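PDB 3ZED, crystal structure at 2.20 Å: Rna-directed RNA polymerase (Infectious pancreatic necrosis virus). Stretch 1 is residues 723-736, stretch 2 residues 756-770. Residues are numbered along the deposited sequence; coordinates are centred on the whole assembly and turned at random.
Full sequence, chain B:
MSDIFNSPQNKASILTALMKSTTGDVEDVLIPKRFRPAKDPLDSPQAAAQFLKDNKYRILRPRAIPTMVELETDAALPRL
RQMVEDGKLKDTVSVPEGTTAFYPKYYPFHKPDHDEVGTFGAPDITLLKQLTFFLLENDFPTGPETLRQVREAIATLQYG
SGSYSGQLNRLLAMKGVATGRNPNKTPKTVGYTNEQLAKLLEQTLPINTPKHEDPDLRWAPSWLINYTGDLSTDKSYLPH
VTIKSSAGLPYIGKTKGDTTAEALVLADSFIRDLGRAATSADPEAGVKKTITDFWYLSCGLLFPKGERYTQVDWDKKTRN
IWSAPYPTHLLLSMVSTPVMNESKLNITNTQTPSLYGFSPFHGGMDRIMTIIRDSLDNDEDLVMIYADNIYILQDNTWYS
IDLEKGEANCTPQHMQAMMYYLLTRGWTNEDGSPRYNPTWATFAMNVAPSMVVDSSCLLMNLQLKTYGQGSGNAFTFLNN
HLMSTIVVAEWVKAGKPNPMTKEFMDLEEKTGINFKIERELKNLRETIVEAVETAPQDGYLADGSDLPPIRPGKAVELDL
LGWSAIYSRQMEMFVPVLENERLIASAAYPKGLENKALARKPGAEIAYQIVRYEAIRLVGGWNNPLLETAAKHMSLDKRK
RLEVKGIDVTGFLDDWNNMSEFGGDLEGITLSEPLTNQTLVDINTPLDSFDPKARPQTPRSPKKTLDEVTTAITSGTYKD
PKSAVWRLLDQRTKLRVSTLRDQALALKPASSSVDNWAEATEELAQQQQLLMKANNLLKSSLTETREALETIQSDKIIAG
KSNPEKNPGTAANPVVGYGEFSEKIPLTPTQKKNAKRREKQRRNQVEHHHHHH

Stretch 1 (723-736) SAVWRLLDQRTKLR
Stretch 2 (756-770) NWAEATEELAQQQQL

The shortest polar contact joining the two stretches is a salt bridge: Arg727 NH2 donates to Glu762 OE2 at 2.6 Å with an N-H...O angle of 156°, and the carboxylate oxygen lies at the guanidinium edge, near its plane. Arg727 reaches it with chi1 -97°, between wells, then t, m and 130°; Glu762 points its CA-to-CB bond sideways, but chi1 t, chi2 p and chi3 81° bring its end nearer.

Gln731 (m, t, chi3 12°) is the second polar centre. Its OE1 accepts from Gln768 NE2 at 2.8 Å (136°), with Gln768 extended as t, t, chi3 -91°. Gln731 NE2 makes two weak bonds, to Gln769 OE1 at 3.1 Å (129°) and to the backbone Ala765 O at 3.5 Å (153°). One water donates to Leu728 O (3.1 Å) and accepts from Gln768 NE2 (3.1 Å), linking this amide to the opposing backbone.

These bonds span two helices, one beginning at Ala724 and the other at Trp757 and continuing past Leu770, with phi/psi near -65/-40. Their N-to-C directions differ by 32°, so they run roughly parallel, and their axes approach to 8.9 Å. CA separations widen along the register: Ala724-Glu762 5.1 Å, Leu728-Ala765 5.9 Å, Gln731-Gln769 7.7 Å. At the close end Ala724 CB lies 3.7 Å from Glu762 CA.

Ala765 is a knob among Ala724, Arg727, Leu728 and Gln731; its CB is 4.2 Å from Ala724 CB and 4.0 Å from Leu728 CD2. Leu728 (m, t) starts sideways, yet its CD1 reaches Thr761 CG2 at 3.6 Å. Thr761 (m) turns OG1 back to its own helix, donating to Trp757 O at 2.8 Å. Farther out, Val725 CG2 (chi1 t) meets Trp757 CZ3 (chi1 p, chi2 -89°) at 4.0 Å, and Leu735 CD1 approaches Gln768 NE2 to 3.8 Å.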

# COMPACT_ATOMS: atom_id res chain seq x y z
N SER B 723 -1.04 16.06 -26.94
CA SER B 723 -0.43 14.88 -27.54
C SER B 723 -1.50 13.93 -28.08
O SER B 723 -2.45 13.59 -27.36
CB SER B 723 0.44 14.15 -26.51
OG SER B 723 0.77 12.86 -26.99
N ALA B 724 -1.34 13.51 -29.35
CA ALA B 724 -2.26 12.60 -30.04
C ALA B 724 -2.20 11.20 -29.44
O ALA B 724 -3.24 10.55 -29.32
CB ALA B 724 -1.96 12.56 -31.52
N VAL B 725 -1.00 10.76 -28.98
CA VAL B 725 -0.79 9.46 -28.32
C VAL B 725 -1.63 9.42 -27.03
O VAL B 725 -2.32 8.42 -26.77
CB VAL B 725 0.73 9.19 -28.04
CG1 VAL B 725 0.93 7.92 -27.21
CG2 VAL B 725 1.55 9.13 -29.33
N TRP B 726 -1.59 10.51 -26.26
CA TRP B 726 -2.32 10.66 -25.00
C TRP B 726 -3.81 10.76 -25.27
O TRP B 726 -4.59 10.16 -24.53
CB TRP B 726 -1.81 11.89 -24.22
CG TRP B 726 -0.37 11.82 -23.76
CD1 TRP B 726 0.57 10.87 -24.06
CD2 TRP B 726 0.30 12.78 -22.92
NE1 TRP B 726 1.76 11.16 -23.45
CE2 TRP B 726 1.63 12.33 -22.75
CE3 TRP B 726 -0.11 13.96 -22.27
CZ2 TRP B 726 2.56 13.02 -21.96
CZ3 TRP B 726 0.82 14.66 -21.51
CH2 TRP B 726 2.13 14.18 -21.34
N ARG B 727 -4.21 11.45 -26.36
CA ARG B 727 -5.60 11.58 -26.79
C ARG B 727 -6.19 10.21 -27.12
O ARG B 727 -7.32 9.93 -26.74
CB ARG B 727 -5.73 12.53 -27.97
CG ARG B 727 -6.11 13.92 -27.54
CD ARG B 727 -6.56 14.77 -28.71
NE ARG B 727 -5.40 15.46 -29.28
CZ ARG B 727 -5.07 15.49 -30.56
NH1 ARG B 727 -5.82 14.86 -31.46
NH2 ARG B 727 -3.99 16.14 -30.96
N LEU B 728 -5.39 9.33 -27.77
CA LEU B 728 -5.79 7.96 -28.09
C LEU B 728 -6.05 7.16 -26.82
O LEU B 728 -7.01 6.39 -26.77
CB LEU B 728 -4.72 7.26 -28.95
CG LEU B 728 -4.63 7.64 -30.44
CD1 LEU B 728 -3.54 6.86 -31.12
CD2 LEU B 728 -5.94 7.36 -31.17
N LEU B 729 -5.21 7.36 -25.79
CA LEU B 729 -5.31 6.69 -24.49
C LEU B 729 -6.55 7.16 -23.73
O LEU B 729 -7.22 6.36 -23.08
CB LEU B 729 -4.04 6.89 -23.65
CG LEU B 729 -3.78 5.80 -22.63
CD1 LEU B 729 -3.21 4.54 -23.32
CD2 LEU B 729 -2.86 6.31 -21.51
N ASP B 730 -6.86 8.46 -23.82
CA ASP B 730 -8.08 9.01 -23.22
C ASP B 730 -9.34 8.48 -23.95
O ASP B 730 -10.31 8.13 -23.30
CB ASP B 730 -8.05 10.54 -23.24
CG ASP B 730 -9.14 11.19 -22.42
OD1 ASP B 730 -9.39 10.71 -21.28
OD2 ASP B 730 -9.73 12.19 -22.90
N GLN B 731 -9.29 8.39 -25.30
CA GLN B 731 -10.40 7.88 -26.13
C GLN B 731 -10.69 6.41 -25.78
O GLN B 731 -11.87 6.01 -25.70
CB GLN B 731 -10.08 8.04 -27.62
CG GLN B 731 -10.09 9.49 -28.11
CD GLN B 731 -9.54 9.67 -29.52
OE1 GLN B 731 -9.33 8.72 -30.27
NE2 GLN B 731 -9.29 10.91 -29.92
N ARG B 732 -9.60 5.64 -25.51
CA ARG B 732 -9.59 4.23 -25.12
C ARG B 732 -10.46 3.97 -23.85
O ARG B 732 -11.05 2.90 -23.73
CB ARG B 732 -8.13 3.79 -24.88
CG ARG B 732 -7.92 2.31 -24.59
CD ARG B 732 -6.44 1.93 -24.57
NE ARG B 732 -5.86 1.78 -25.90
CZ ARG B 732 -5.98 0.69 -26.67
NH1 ARG B 732 -6.74 -0.33 -26.27
NH2 ARG B 732 -5.37 0.63 -27.84
N THR B 733 -10.59 4.97 -22.96
CA THR B 733 -11.39 4.87 -21.73
C THR B 733 -12.88 5.05 -22.00
O THR B 733 -13.68 4.70 -21.14
CB THR B 733 -10.92 5.88 -20.65
OG1 THR B 733 -11.30 7.21 -21.00
CG2 THR B 733 -9.42 5.81 -20.37
N LYS B 734 -13.24 5.55 -23.19
CA LYS B 734 -14.62 5.86 -23.58
C LYS B 734 -15.19 4.88 -24.62
O LYS B 734 -16.41 4.72 -24.66
CB LYS B 734 -14.70 7.29 -24.14
CG LYS B 734 -14.38 8.38 -23.11
CD LYS B 734 -13.72 9.58 -23.76
CE LYS B 734 -13.48 10.70 -22.79
NZ LYS B 734 -12.80 11.84 -23.45
N LEU B 735 -14.36 4.25 -25.46
CA LEU B 735 -14.85 3.36 -26.52
C LEU B 735 -15.08 1.91 -26.06
O LEU B 735 -14.30 1.39 -25.26
CB LEU B 735 -13.87 3.37 -27.69
CG LEU B 735 -13.85 4.63 -28.55
CD1 LEU B 735 -12.47 4.83 -29.17
CD2 LEU B 735 -14.92 4.59 -29.63
N ARG B 736 -16.13 1.26 -26.59
CA ARG B 736 -16.48 -0.13 -26.25
C ARG B 736 -15.45 -1.14 -26.80
O ARG B 736 -14.68 -0.82 -27.72
CB ARG B 736 -17.92 -0.49 -26.72
CG ARG B 736 -18.13 -0.44 -28.22
CD ARG B 736 -19.59 -0.59 -28.60
NE ARG B 736 -20.10 -1.95 -28.40
CZ ARG B 736 -21.39 -2.28 -28.49
NH1 ARG B 736 -22.30 -1.36 -28.78
NH2 ARG B 736 -21.77 -3.54 -28.30
N ASN B 756 7.49 8.96 -39.57
CA ASN B 756 6.47 10.02 -39.41
C ASN B 756 5.27 9.53 -38.57
O ASN B 756 4.11 9.80 -38.93
CB ASN B 756 6.03 10.53 -40.80
CG ASN B 756 5.70 12.01 -40.90
OD1 ASN B 756 6.52 12.89 -40.62
ND2 ASN B 756 4.52 12.31 -41.43
N TRP B 757 5.55 8.85 -37.42
CA TRP B 757 4.53 8.32 -36.52
C TRP B 757 3.67 9.42 -35.89
O TRP B 757 2.48 9.18 -35.67
CB TRP B 757 5.14 7.44 -35.39
CG TRP B 757 6.15 8.15 -34.53
CD1 TRP B 757 7.49 8.25 -34.76
CD2 TRP B 757 5.89 8.90 -33.34
NE1 TRP B 757 8.09 9.00 -33.77
CE2 TRP B 757 7.12 9.43 -32.90
CE3 TRP B 757 4.72 9.20 -32.61
CZ2 TRP B 757 7.23 10.23 -31.76
CZ3 TRP B 757 4.83 10.00 -31.48
CH2 TRP B 757 6.07 10.51 -31.07
N ALA B 758 4.25 10.61 -35.60
CA ALA B 758 3.56 11.73 -34.95
C ALA B 758 2.38 12.23 -35.78
O ALA B 758 1.26 12.25 -35.27
CB ALA B 758 4.53 12.87 -34.67
N GLU B 759 2.60 12.57 -37.07
CA GLU B 759 1.53 13.04 -37.95
C GLU B 759 0.52 11.92 -38.22
O GLU B 759 -0.68 12.20 -38.25
CB GLU B 759 2.10 13.59 -39.27
CG GLU B 759 2.76 14.95 -39.11
CD GLU B 759 1.81 16.14 -39.00
OE1 GLU B 759 1.39 16.46 -37.86
OE2 GLU B 759 1.52 16.76 -40.05
N ALA B 760 0.99 10.65 -38.35
CA ALA B 760 0.11 9.49 -38.55
C ALA B 760 -0.81 9.26 -37.30
O ALA B 760 -2.01 9.06 -37.45
CB ALA B 760 0.94 8.25 -38.85
N THR B 761 -0.25 9.35 -36.09
CA THR B 761 -1.03 9.19 -34.84
C THR B 761 -2.04 10.37 -34.71
O THR B 761 -3.19 10.15 -34.32
CB THR B 761 -0.08 9.05 -33.65
OG1 THR B 761 0.74 7.90 -33.90
CG2 THR B 761 -0.81 8.93 -32.31
N GLU B 762 -1.60 11.58 -35.11
CA GLU B 762 -2.37 12.83 -35.14
C GLU B 762 -3.60 12.68 -36.04
O GLU B 762 -4.70 13.02 -35.62
CB GLU B 762 -1.46 13.97 -35.65
CG GLU B 762 -2.00 15.37 -35.43
CD GLU B 762 -1.96 15.80 -33.98
OE1 GLU B 762 -0.89 16.24 -33.52
OE2 GLU B 762 -3.00 15.66 -33.30
N GLU B 763 -3.42 12.12 -37.25
CA GLU B 763 -4.48 11.90 -38.22
C GLU B 763 -5.42 10.78 -37.76
O GLU B 763 -6.65 10.89 -37.92
CB GLU B 763 -3.90 11.60 -39.61
CG GLU B 763 -3.25 12.81 -40.28
CD GLU B 763 -2.47 12.53 -41.55
OE1 GLU B 763 -2.53 11.39 -42.06
OE2 GLU B 763 -1.78 13.46 -42.05
N LEU B 764 -4.86 9.72 -37.13
CA LEU B 764 -5.63 8.57 -36.65
C LEU B 764 -6.49 8.95 -35.44
O LEU B 764 -7.62 8.47 -35.35
CB LEU B 764 -4.73 7.37 -36.35
CG LEU B 764 -4.18 6.61 -37.58
CD1 LEU B 764 -2.93 5.83 -37.24
CD2 LEU B 764 -5.22 5.67 -38.18
N ALA B 765 -5.98 9.82 -34.54
CA ALA B 765 -6.71 10.33 -33.38
C ALA B 765 -7.91 11.17 -33.84
O ALA B 765 -9.03 10.93 -33.38
CB ALA B 765 -5.79 11.16 -32.49
N GLN B 766 -7.69 12.10 -34.81
CA GLN B 766 -8.71 12.97 -35.41
C GLN B 766 -9.80 12.12 -36.06
O GLN B 766 -10.99 12.40 -35.88
CB GLN B 766 -8.08 13.93 -36.42
N GLN B 767 -9.39 11.04 -36.76
CA GLN B 767 -10.27 10.07 -37.40
C GLN B 767 -11.13 9.35 -36.34
O GLN B 767 -12.34 9.26 -36.48
CB GLN B 767 -9.41 9.07 -38.18
CG GLN B 767 -10.15 8.18 -39.18
CD GLN B 767 -9.19 7.22 -39.82
OE1 GLN B 767 -9.27 6.00 -39.62
NE2 GLN B 767 -8.21 7.75 -40.56
N GLN B 768 -10.48 8.89 -35.25
CA GLN B 768 -11.14 8.19 -34.14
C GLN B 768 -12.10 9.12 -33.37
O GLN B 768 -13.15 8.67 -32.94
CB GLN B 768 -10.10 7.56 -33.21
CG GLN B 768 -10.66 6.41 -32.39
CD GLN B 768 -9.58 5.57 -31.76
OE1 GLN B 768 -9.11 4.58 -32.34
NE2 GLN B 768 -9.15 5.95 -30.57
N GLN B 769 -11.75 10.41 -33.24
CA GLN B 769 -12.60 11.41 -32.57
C GLN B 769 -13.92 11.57 -33.32
O GLN B 769 -14.97 11.72 -32.67
CB GLN B 769 -11.86 12.76 -32.47
CG GLN B 769 -12.43 13.72 -31.44
CD GLN B 769 -12.10 13.30 -30.02
OE1 GLN B 769 -10.96 13.44 -29.55
NE2 GLN B 769 -13.10 12.80 -29.31
N LEU B 770 -13.88 11.50 -34.67
CA LEU B 770 -15.06 11.62 -35.54
C LEU B 770 -16.01 10.44 -35.38
O LEU B 770 -17.21 10.67 -35.26
CB LEU B 770 -14.68 11.75 -37.03
CG LEU B 770 -13.96 13.02 -37.48
CD1 LEU B 770 -13.46 12.86 -38.89
CD2 LEU B 770 -14.86 14.24 -37.38
O HOH W 1 -8.01 4.00 -28.49